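Local coordinates for polysaccharide deacetylase (Bacillus anthracis, PDB 2J13), which probably removes acetyl groups from amino sugars of cell-wall peptidoglycan as a zinc-dependent family 4 carbohydrate esterase, at residues H91-Q96 against T136-K141; H113-P118 against L132-E137; K72-L77 against L100-D105. All blocks are in the same frame, centred on the assembly; numbering follows the deposited sequence. Where two conformers were deposited one is given.

Contact 1: residues H91-Q96 against T136-K141; sequences HYIKTQ and TEEIKK. With ZN (zinc ion), chain E.
Two helices on the outside of the NodB-type deacetylase barrel, the short helix 90-95 and the long helix 125-143, meet here through Ile93, Glu138 and Ile139. Ile93 points at the other helix and delivers both of its branches. Its CG2 lies 3.4 Å from CG of Glu138, the closest approach between the segments, while CD1 reaches CG1 of Ile139 at 4.0 Å and CB of Glu138 at the same range. The two isoleucine side chains are turned at about a right angle. Glu138 takes part with its methylene carbons: with CG anti to the backbone N (chi1 -159°) and a bend at chi2 (73°), CG is set against the methyl of Ile93 and the carboxylate is carried beyond it. There Lys94 NZ stands 5.3 Å from Glu138 OE2, too far for a salt bridge, which may leave a weak electrostatic attraction.

In this family's distorted beta/alpha barrel such helices wrap a parallel sheet, and Val88 of strand 84-88 touches both Ile93 and Ile139, placing the apolar pair against the sheet. On another face of helix 90-95, His91 binds a zinc ion (chain E) through ND1 at 1.9 Å, with a water as a further ligand. CG2 of Thr95 rests over one face of that imidazole, nearer its edge than its centre. The hydroxyl OG1 of Thr95 donates to O of His91 at 2.7 Å, and the backbone N of Thr95 approaches the same oxygen from the opposite face of the carbonyl plane, so two donors from one residue grip the last turn of the helix.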
loop_
_atom_site.group_PDB
_atom_site.type_symbol
_atom_site.label_atom_id
_atom_site.label_comp_id
_atom_site.label_asym_id
_atom_site.label_seq_id
_atom_site.Cartn_x
_atom_site.Cartn_y
_atom_site.Cartn_z
ATOM N N HIS A 91 13.538 -7.297 1.510
ATOM C CA HIS A 91 13.615 -8.722 1.797
ATOM C C HIS A 91 12.682 -9.488 0.887
ATOM O O HIS A 91 13.028 -10.516 0.325
ATOM C CB HIS A 91 13.240 -9.002 3.256
ATOM C CG HIS A 91 13.175 -10.462 3.613
ATOM N ND1 HIS A 91 14.302 -11.222 3.866
ATOM C CD2 HIS A 91 12.119 -11.292 3.787
ATOM C CE1 HIS A 91 13.942 -12.457 4.164
ATOM N NE2 HIS A 91 12.625 -12.527 4.126
ATOM N N TYR A 92 11.490 -8.944 0.701
ATOM C CA TYR A 92 10.532 -9.577 -0.182
ATOM C C TYR A 92 11.054 -9.587 -1.626
ATOM O O TYR A 92 11.038 -10.628 -2.283
ATOM C CB TYR A 92 9.182 -8.868 -0.092
ATOM C CG TYR A 92 8.069 -9.708 -0.655
ATOM C CD1 TYR A 92 7.760 -9.644 -1.991
ATOM C CD2 TYR A 92 7.356 -10.566 0.144
ATOM C CE1 TYR A 92 6.771 -10.431 -2.527
ATOM C CE2 TYR A 92 6.369 -11.371 -0.379
ATOM C CZ TYR A 92 6.072 -11.277 -1.719
ATOM O OH TYR A 92 5.106 -12.064 -2.292
ATOM N N ILE A 93 11.523 -8.441 -2.134
ATOM C CA ILE A 93 12.049 -8.359 -3.505
ATOM C C ILE A 93 13.180 -9.368 -3.742
ATOM O O ILE A 93 13.190 -10.063 -4.765
ATOM C CB ILE A 93 12.585 -6.947 -3.858
ATOM C CG1 ILE A 93 11.458 -5.909 -3.918
ATOM C CG2 ILE A 93 13.294 -6.955 -5.227
ATOM C CD1 ILE A 93 11.967 -4.434 -3.872
ATOM N N LYS A 94 14.113 -9.450 -2.804
ATOM C CA LYS A 94 15.292 -10.317 -2.984
ATOM C C LYS A 94 14.920 -11.801 -2.950
ATOM O O LYS A 94 15.568 -12.629 -3.632
ATOM C CB LYS A 94 16.325 -10.014 -1.907
ATOM C CG LYS A 94 16.931 -8.612 -2.003
ATOM C CD LYS A 94 17.989 -8.440 -3.101
ATOM C CE LYS A 94 19.280 -9.138 -2.734
ATOM N NZ LYS A 94 20.398 -8.829 -3.671
ATOM N N THR A 95 13.919 -12.149 -2.147
ATOM C CA THR A 95 13.566 -13.549 -1.900
ATOM C C THR A 95 12.381 -14.060 -2.718
ATOM O O THR A 95 12.138 -15.277 -2.747
ATOM C CB THR A 95 13.310 -13.816 -0.406
ATOM O OG1 THR A 95 12.175 -13.063 0.083
ATOM C CG2 THR A 95 14.571 -13.491 0.420
ATOM N N GLN A 96 11.653 -13.164 -3.386
ATOM C CA GLN A 96 10.444 -13.562 -4.127
ATOM C C GLN A 96 10.360 -12.892 -5.504
ATOM O O GLN A 96 9.304 -12.382 -5.904
ATOM C CB GLN A 96 9.180 -13.273 -3.290
ATOM C CG GLN A 96 9.186 -13.884 -1.901
ATOM C CD GLN A 96 9.103 -15.418 -1.877
ATOM O OE1 GLN A 96 8.690 -16.048 -2.859
ATOM N NE2 GLN A 96 9.458 -16.019 -0.730
ATOM N N THR A 136 12.803 1.578 -4.496
ATOM C CA THR A 136 12.334 2.156 -5.756
ATOM C C THR A 136 13.209 1.711 -6.918
ATOM O O THR A 136 12.723 1.213 -7.925
ATOM C CB THR A 136 12.245 3.675 -5.694
ATOM O OG1 THR A 136 11.181 4.027 -4.784
ATOM C CG2 THR A 136 11.941 4.270 -7.070
ATOM N N GLU A 137 14.503 1.841 -6.719
ATOM C CA GLU A 137 15.458 1.431 -7.767
ATOM C C GLU A 137 15.375 -0.074 -8.026
ATOM O O GLU A 137 15.443 -0.524 -9.197
ATOM C CB GLU A 137 16.867 1.846 -7.357
ATOM C CG GLU A 137 17.039 3.358 -7.287
ATOM C CD GLU A 137 18.449 3.810 -6.929
ATOM O OE1 GLU A 137 19.293 2.986 -6.530
ATOM O OE2 GLU A 137 18.677 5.036 -7.030
ATOM N N GLU A 138 15.240 -0.884 -6.984
ATOM C CA GLU A 138 15.121 -2.336 -7.149
ATOM C C GLU A 138 13.827 -2.720 -7.877
ATOM O O GLU A 138 13.853 -3.580 -8.787
ATOM C CB GLU A 138 15.226 -3.038 -5.809
ATOM C CG GLU A 138 15.598 -4.468 -5.832
ATOM C CD GLU A 138 17.096 -4.715 -6.179
ATOM O OE1 GLU A 138 17.988 -3.881 -5.839
ATOM O OE2 GLU A 138 17.379 -5.761 -6.786
ATOM N N ILE A 139 12.701 -2.113 -7.519
ATOM C CA ILE A 139 11.451 -2.373 -8.243
ATOM C C ILE A 139 11.607 -2.085 -9.751
ATOM O O ILE A 139 11.289 -2.933 -10.608
ATOM C CB ILE A 139 10.267 -1.537 -7.681
ATOM C CG1 ILE A 139 9.861 -2.038 -6.300
ATOM C CG2 ILE A 139 9.086 -1.572 -8.671
ATOM C CD1 ILE A 139 8.969 -0.991 -5.537
ATOM N N LYS A 140 12.136 -0.910 -10.066
ATOM C CA LYS A 140 12.356 -0.483 -11.461
ATOM C C LYS A 140 13.314 -1.389 -12.212
ATOM O O LYS A 140 13.001 -1.812 -13.354
ATOM C CB LYS A 140 12.859 0.944 -11.490
ATOM C CG LYS A 140 11.788 1.977 -11.160
ATOM C CD LYS A 140 12.398 3.348 -11.018
ATOM C CE LYS A 140 11.341 4.378 -10.747
ATOM N NZ LYS A 140 11.896 5.734 -10.785
ATOM N N LYS A 141 14.421 -1.759 -11.581
ATOM C CA LYS A 141 15.440 -2.621 -12.276
ATOM C C LYS A 141 14.933 -4.057 -12.443
ATOM O O LYS A 141 15.122 -4.658 -13.507
ATOM C CB LYS A 141 16.723 -2.679 -11.481
ATOM C CG LYS A 141 17.502 -1.395 -11.435
ATOM C CD LYS A 141 18.066 -0.991 -12.796
ATOM C CE LYS A 141 19.111 0.119 -12.709
ATOM N NZ LYS A 141 19.440 0.710 -14.056
HETATM ZN ZN ZN E . 16.049 -10.648 4.086
HETATM O O HOH W 1 17.474 -11.092 2.328
#

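Contact 2: residues H113-P118 against L132-E137; sequences HSWSHP and LTSVTE. With ZN (zinc ion), chain B.
The histidine-rich loop that supplies two ligands of the metal site, His113-Ser-Trp-Ser-His117, is backed here by helix 125-143; the spacing is that of the H-x-x-x-H zinc motif of family 4 esterases. Val135 and Ser134 form the helix side of the contact. CG2 of Val135 presses on the loop backbone, 3.3 Å from C of Ser114 and equally close to N of Trp115, so a methyl group packs against the peptide link between them. This placement follows from chi1 of 172°, which sends CG1 anti to the backbone N and leaves CG2 beside that N. The same methyl comes within 3.8 Å of Trp115 CE3. Ser134 OG lies 3.3 Å from CB of Trp115 and approaches the indole obliquely; its hydrogen bond goes instead to O of Glu130, one turn back in its own helix.

Across the loop from this packing, His113 and His117 bind the zinc ion (chain B) through their NE2 atoms, at 2.0 Å for His113 and 2.1 Å for His117; three further atoms from elsewhere in the structure complete its coordination. CD2 of His113 sits at the edge of the His117 ring, in its plane. Ser114 OG ties the turn together: it donates to O of His113 at 2.6 Å, in the carbonyl plane and on a lone pair, and receives a weak bond from N of His117. His113 ND1 is in turn hydrogen-bonded to O of Arg152, which would fix the rotation of the ring.

The loop leaves strand 109-112 and runs on toward helix 125-143, while Lys94 and Ile93 of helix 90-95 touch Trp115 and Val135 respectively.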
loop_
_atom_site.group_PDB
_atom_site.type_symbol
_atom_site.label_atom_id
_atom_site.label_comp_id
_atom_site.label_asym_id
_atom_site.label_seq_id
_atom_site.Cartn_x
_atom_site.Cartn_y
_atom_site.Cartn_z
ATOM N N HIS A 113 7.473 -0.344 0.481
ATOM C CA HIS A 113 7.260 -0.578 1.910
ATOM C C HIS A 113 8.598 -0.540 2.676
ATOM O O HIS A 113 8.677 -1.047 3.789
ATOM C CB HIS A 113 6.551 -1.908 2.140
ATOM C CG HIS A 113 5.842 -2.055 3.449
ATOM N ND1 HIS A 113 5.132 -1.041 4.050
ATOM C CD2 HIS A 113 5.677 -3.144 4.230
ATOM C CE1 HIS A 113 4.606 -1.492 5.184
ATOM N NE2 HIS A 113 4.923 -2.765 5.319
ATOM N N SER A 114 9.618 0.050 2.052
ATOM C CA SER A 114 10.997 0.219 2.592
ATOM C C SER A 114 11.899 -0.997 2.521
ATOM O O SER A 114 11.442 -2.130 2.458
ATOM C CB SER A 114 10.961 0.702 4.054
ATOM O OG SER A 114 10.929 -0.391 4.930
ATOM N N TRP A 115 13.210 -0.762 2.516
ATOM C CA TRP A 115 14.155 -1.858 2.361
ATOM C C TRP A 115 14.122 -2.862 3.501
ATOM O O TRP A 115 13.968 -4.056 3.271
ATOM C CB TRP A 115 15.577 -1.331 2.150
ATOM C CG TRP A 115 16.462 -2.458 1.729
ATOM C CD1 TRP A 115 17.229 -3.252 2.537
ATOM C CD2 TRP A 115 16.565 -3.002 0.411
ATOM N NE1 TRP A 115 17.832 -4.246 1.781
ATOM C CE2 TRP A 115 17.425 -4.116 0.482
ATOM C CE3 TRP A 115 16.008 -2.648 -0.828
ATOM C CZ2 TRP A 115 17.755 -4.881 -0.648
ATOM C CZ3 TRP A 115 16.326 -3.415 -1.945
ATOM C CH2 TRP A 115 17.192 -4.509 -1.840
ATOM N N SER A 116 14.290 -2.381 4.726
ATOM C CA SER A 116 14.426 -3.244 5.900
ATOM C C SER A 116 13.276 -3.134 6.925
ATOM O O SER A 116 13.340 -3.748 8.023
ATOM C CB SER A 116 15.777 -2.996 6.574
ATOM O OG SER A 116 15.819 -1.704 7.093
ATOM N N HIS A 117 12.223 -2.388 6.574
ATOM C CA HIS A 117 11.027 -2.282 7.409
ATOM C C HIS A 117 11.290 -1.745 8.819
ATOM O O HIS A 117 10.690 -2.215 9.784
ATOM C CB HIS A 117 10.360 -3.674 7.481
ATOM C CG HIS A 117 8.891 -3.671 7.808
ATOM N ND1 HIS A 117 8.406 -4.037 9.049
ATOM C CD2 HIS A 117 7.803 -3.456 7.034
ATOM C CE1 HIS A 117 7.079 -3.992 9.035
ATOM N NE2 HIS A 117 6.686 -3.662 7.812
ATOM N N PRO A 118 12.097 -0.679 8.942
ATOM C CA PRO A 118 12.207 0.018 10.230
ATOM C C PRO A 118 11.053 0.947 10.433
ATOM O O PRO A 118 10.395 1.373 9.481
ATOM C CB PRO A 118 13.461 0.849 10.041
ATOM C CG PRO A 118 13.363 1.273 8.601
ATOM C CD PRO A 118 12.909 -0.003 7.919
ATOM N N LEU A 132 13.978 4.177 1.228
ATOM C CA LEU A 132 12.991 4.359 0.137
ATOM C C LEU A 132 13.636 4.189 -1.235
ATOM O O LEU A 132 13.132 3.456 -2.074
ATOM C CB LEU A 132 12.324 5.721 0.217
ATOM C CG LEU A 132 11.463 5.901 1.471
ATOM C CD1 LEU A 132 10.977 7.331 1.475
ATOM C CD2 LEU A 132 10.321 4.898 1.527
ATOM N N THR A 133 14.766 4.855 -1.455
ATOM C CA THR A 133 15.389 4.859 -2.778
ATOM C C THR A 133 15.840 3.472 -3.187
ATOM O O THR A 133 15.695 3.106 -4.374
ATOM C CB THR A 133 16.578 5.835 -2.829
ATOM O OG1 THR A 133 16.114 7.160 -2.487
ATOM C CG2 THR A 133 17.179 5.845 -4.243
ATOM N N SER A 134 16.360 2.687 -2.263
ATOM C CA SER A 134 16.811 1.336 -2.583
ATOM C C SER A 134 15.683 0.448 -3.118
ATOM O O SER A 134 15.875 -0.286 -4.100
ATOM C CB SER A 134 17.522 0.678 -1.414
ATOM O OG SER A 134 16.713 0.562 -0.293
ATOM N N VAL A 135 14.516 0.499 -2.496
ATOM C CA VAL A 135 13.361 -0.241 -2.984
ATOM C C VAL A 135 12.883 0.270 -4.323
ATOM O O VAL A 135 12.562 -0.533 -5.217
ATOM C CB VAL A 135 12.165 -0.243 -1.944
ATOM C CG1 VAL A 135 10.882 -0.856 -2.522
ATOM C CG2 VAL A 135 12.541 -1.004 -0.721
ATOM N N THR A 136 12.803 1.578 -4.496
ATOM C CA THR A 136 12.334 2.156 -5.756
ATOM C C THR A 136 13.209 1.711 -6.918
ATOM O O THR A 136 12.723 1.213 -7.925
ATOM C CB THR A 136 12.245 3.675 -5.694
ATOM O OG1 THR A 136 11.181 4.027 -4.784
ATOM C CG2 THR A 136 11.941 4.270 -7.070
ATOM N N GLU A 137 14.503 1.841 -6.719
ATOM C CA GLU A 137 15.458 1.431 -7.767
ATOM C C GLU A 137 15.375 -0.074 -8.026
ATOM O O GLU A 137 15.443 -0.524 -9.197
ATOM C CB GLU A 137 16.867 1.846 -7.357
ATOM C CG GLU A 137 17.039 3.358 -7.287
ATOM C CD GLU A 137 18.449 3.810 -6.929
ATOM O OE1 GLU A 137 19.293 2.986 -6.530
ATOM O OE2 GLU A 137 18.677 5.036 -7.030
HETATM ZN ZN ZN B . 4.778 -3.837 7.031
#

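Contact 3: residues K72-L77 against L100-D105; sequences KILDVL and LLRMKD
The guanidinium of Arg102 has CB of Leu74 over one face, 3.4 Å above its plane and displaced from the middle of the group, and OD1 of Asp75 at its edge. Arg102 NH2 gives the stronger bond of the salt bridge, 2.9 Å to Asp75 OD1 with an angle of 144° at the hydrogen; NH1 adds a weak one to the same oxygen. The carboxylate is met on its anti side, and the two planes are 38° apart, so this is not the flat, two-oxygen pairing of a bidentate bridge. A bend at chi3 (63°) in the arginine turns the group toward helix 70-80, while Leu74 and Arg102 run alongside in opposing senses, bringing CD1 of Leu74 within 3.8 Å of Arg102 CB. Deeper in, Leu74 CD2 packs loosely on CG of Met103 at 4.3 Å.

The axes of the two segments, in helices 70-80 and 97-105, are nearly parallel and 11.0 Å apart at closest approach, as in neighbouring helices on one side of a beta/alpha barrel. Phe86 of strand 84-88 touches both Leu74 and Met103, on the sheet side. Arg102 also forms a salt bridge from NE to Glu106 and a hydrogen bond from NH1 to O of Gly71. Together with Asp75, these partners probably fix the orientation of the guanidinium and balance its charge.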
loop_
_atom_site.group_PDB
_atom_site.type_symbol
_atom_site.label_atom_id
_atom_site.label_comp_id
_atom_site.label_asym_id
_atom_site.label_seq_id
_atom_site.Cartn_x
_atom_site.Cartn_y
_atom_site.Cartn_z
ATOM N N LYS A 72 -1.674 -17.628 -4.880
ATOM C CA LYS A 72 -3.120 -17.922 -4.861
ATOM C C LYS A 72 -3.954 -16.638 -4.853
ATOM O O LYS A 72 -4.978 -16.576 -5.528
ATOM C CB LYS A 72 -3.469 -18.822 -3.670
ATOM C CG LYS A 72 -2.979 -20.266 -3.832
ATOM C CD LYS A 72 -2.912 -20.982 -2.486
ATOM C CE LYS A 72 -3.257 -22.475 -2.576
ATOM N NZ LYS A 72 -3.478 -23.103 -1.233
ATOM N N ILE A 73 -3.513 -15.611 -4.109
ATOM C CA ILE A 73 -4.129 -14.273 -4.174
ATOM C C ILE A 73 -4.068 -13.744 -5.598
ATOM O O ILE A 73 -5.058 -13.242 -6.142
ATOM C CB ILE A 73 -3.408 -13.260 -3.197
ATOM C CG1 ILE A 73 -3.713 -13.615 -1.758
ATOM C CG2 ILE A 73 -3.802 -11.835 -3.478
ATOM C CD1 ILE A 73 -5.104 -13.437 -1.344
ATOM N N LEU A 74 -2.896 -13.832 -6.212
ATOM C CA LEU A 74 -2.720 -13.303 -7.548
ATOM C C LEU A 74 -3.631 -14.058 -8.526
ATOM O O LEU A 74 -4.191 -13.460 -9.415
ATOM C CB LEU A 74 -1.259 -13.402 -7.987
ATOM C CG LEU A 74 -0.354 -12.311 -7.347
ATOM C CD1 LEU A 74 1.107 -12.674 -7.466
ATOM C CD2 LEU A 74 -0.646 -10.962 -7.999
ATOM N N ASP A 75 -3.780 -15.356 -8.317
ATOM C CA ASP A 75 -4.685 -16.151 -9.193
ATOM C C ASP A 75 -6.137 -15.617 -9.104
ATOM O O ASP A 75 -6.838 -15.498 -10.116
ATOM C CB ASP A 75 -4.651 -17.622 -8.799
ATOM C CG ASP A 75 -3.339 -18.324 -9.145
ATOM O OD1 ASP A 75 -2.568 -17.829 -9.987
ATOM O OD2 ASP A 75 -3.095 -19.419 -8.574
ATOM N N VAL A 76 -6.606 -15.363 -7.882
ATOM C CA VAL A 76 -7.929 -14.791 -7.671
ATOM C C VAL A 76 -8.054 -13.428 -8.373
ATOM O O VAL A 76 -9.003 -13.164 -9.084
ATOM C CB VAL A 76 -8.291 -14.664 -6.187
ATOM C CG1 VAL A 76 -9.561 -13.871 -6.022
ATOM C CG2 VAL A 76 -8.405 -16.035 -5.514
ATOM N N LEU A 77 -7.089 -12.534 -8.178
ATOM C CA LEU A 77 -7.174 -11.204 -8.777
ATOM C C LEU A 77 -7.222 -11.247 -10.309
ATOM O O LEU A 77 -7.910 -10.442 -10.945
ATOM C CB LEU A 77 -5.971 -10.348 -8.305
ATOM C CG LEU A 77 -5.952 -10.061 -6.801
ATOM C CD1 LEU A 77 -4.599 -9.330 -6.440
ATOM C CD2 LEU A 77 -7.153 -9.243 -6.402
ATOM N N LEU A 100 7.089 -11.063 -7.631
ATOM C CA LEU A 100 7.203 -9.683 -8.024
ATOM C C LEU A 100 6.920 -9.482 -9.523
ATOM O O LEU A 100 6.201 -8.588 -9.919
ATOM C CB LEU A 100 8.588 -9.197 -7.625
ATOM C CG LEU A 100 8.872 -7.721 -7.488
ATOM C CD1 LEU A 100 8.127 -7.089 -6.314
ATOM C CD2 LEU A 100 10.370 -7.588 -7.306
ATOM N N LEU A 101 7.489 -10.366 -10.358
ATOM C CA LEU A 101 7.253 -10.313 -11.768
ATOM C C LEU A 101 5.795 -10.604 -12.126
ATOM O O LEU A 101 5.282 -10.022 -13.070
ATOM C CB LEU A 101 8.224 -11.264 -12.477
ATOM C CG LEU A 101 9.652 -10.715 -12.400
ATOM C CD1 LEU A 101 10.653 -11.757 -12.867
ATOM C CD2 LEU A 101 9.761 -9.463 -13.255
ATOM N N ARG A 102 5.137 -11.493 -11.397
ATOM C CA ARG A 102 3.680 -11.696 -11.582
ATOM C C ARG A 102 2.918 -10.417 -11.287
ATOM O O ARG A 102 1.962 -10.063 -11.951
ATOM C CB ARG A 102 3.145 -12.801 -10.666
ATOM C CG ARG A 102 3.547 -14.225 -11.074
ATOM C CD ARG A 102 2.681 -15.263 -10.438
ATOM N NE ARG A 102 1.293 -15.144 -10.872
ATOM C CZ ARG A 102 0.272 -15.763 -10.290
ATOM N NH1 ARG A 102 0.466 -16.565 -9.262
ATOM N NH2 ARG A 102 -0.953 -15.580 -10.746
ATOM N N MET A 103 3.319 -9.702 -10.242
ATOM C CA MET A 103 2.621 -8.477 -9.913
ATOM C C MET A 103 2.638 -7.485 -11.082
ATOM O O MET A 103 1.600 -6.929 -11.465
ATOM C CB MET A 103 3.230 -7.874 -8.641
ATOM C CG MET A 103 2.966 -8.696 -7.383
ATOM S SD MET A 103 4.028 -8.066 -6.033
ATOM C CE MET A 103 3.803 -9.340 -4.775
ATOM N N LYS A 104 3.809 -7.296 -11.682
ATOM C CA LYS A 104 3.947 -6.355 -12.791
ATOM C C LYS A 104 3.263 -6.889 -14.051
ATOM O O LYS A 104 2.553 -6.148 -14.714
ATOM C CB LYS A 104 5.420 -6.052 -13.067
ATOM C CG LYS A 104 5.678 -5.107 -14.243
ATOM C CD LYS A 104 6.035 -5.872 -15.530
ATOM C CE LYS A 104 6.573 -4.970 -16.611
ATOM N NZ LYS A 104 5.528 -4.181 -17.321
ATOM N N ASP A 105 3.471 -8.160 -14.331
ATOM C CA ASP A 105 2.976 -8.791 -15.563
ATOM C C ASP A 105 1.470 -8.910 -15.589
ATOM O O ASP A 105 0.871 -8.863 -16.672
ATOM C CB ASP A 105 3.621 -10.169 -15.758
ATOM C CG ASP A 105 5.125 -10.091 -16.037
ATOM O OD1 ASP A 105 5.633 -8.992 -16.371
ATOM O OD2 ASP A 105 5.819 -11.129 -15.903
#

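Contacts 1 and 2 are neighbours, their centres 9 Å apart, because helix 125-143 serves both and Thr136 and Glu137 belong to each. They also touch directly: Ile93 CD1 lies 4.0 Å from Val135 CG1, and Glu138 CB is 4.0 Å from Trp115 CZ3. Contact 3 joins contact 1 through the consecutive helices 90-95 and 97-105, where Tyr92 CE1 meets Met103 CE at 3.9 Å; their centres are about 15 Å apart. Contacts 2 and 3 do not touch, with nearest atoms about 8 Å apart. Contact 2 supplies His113 and His117 to one zinc ion, whereas the zinc ion on His91 in contact 1 is a separate one.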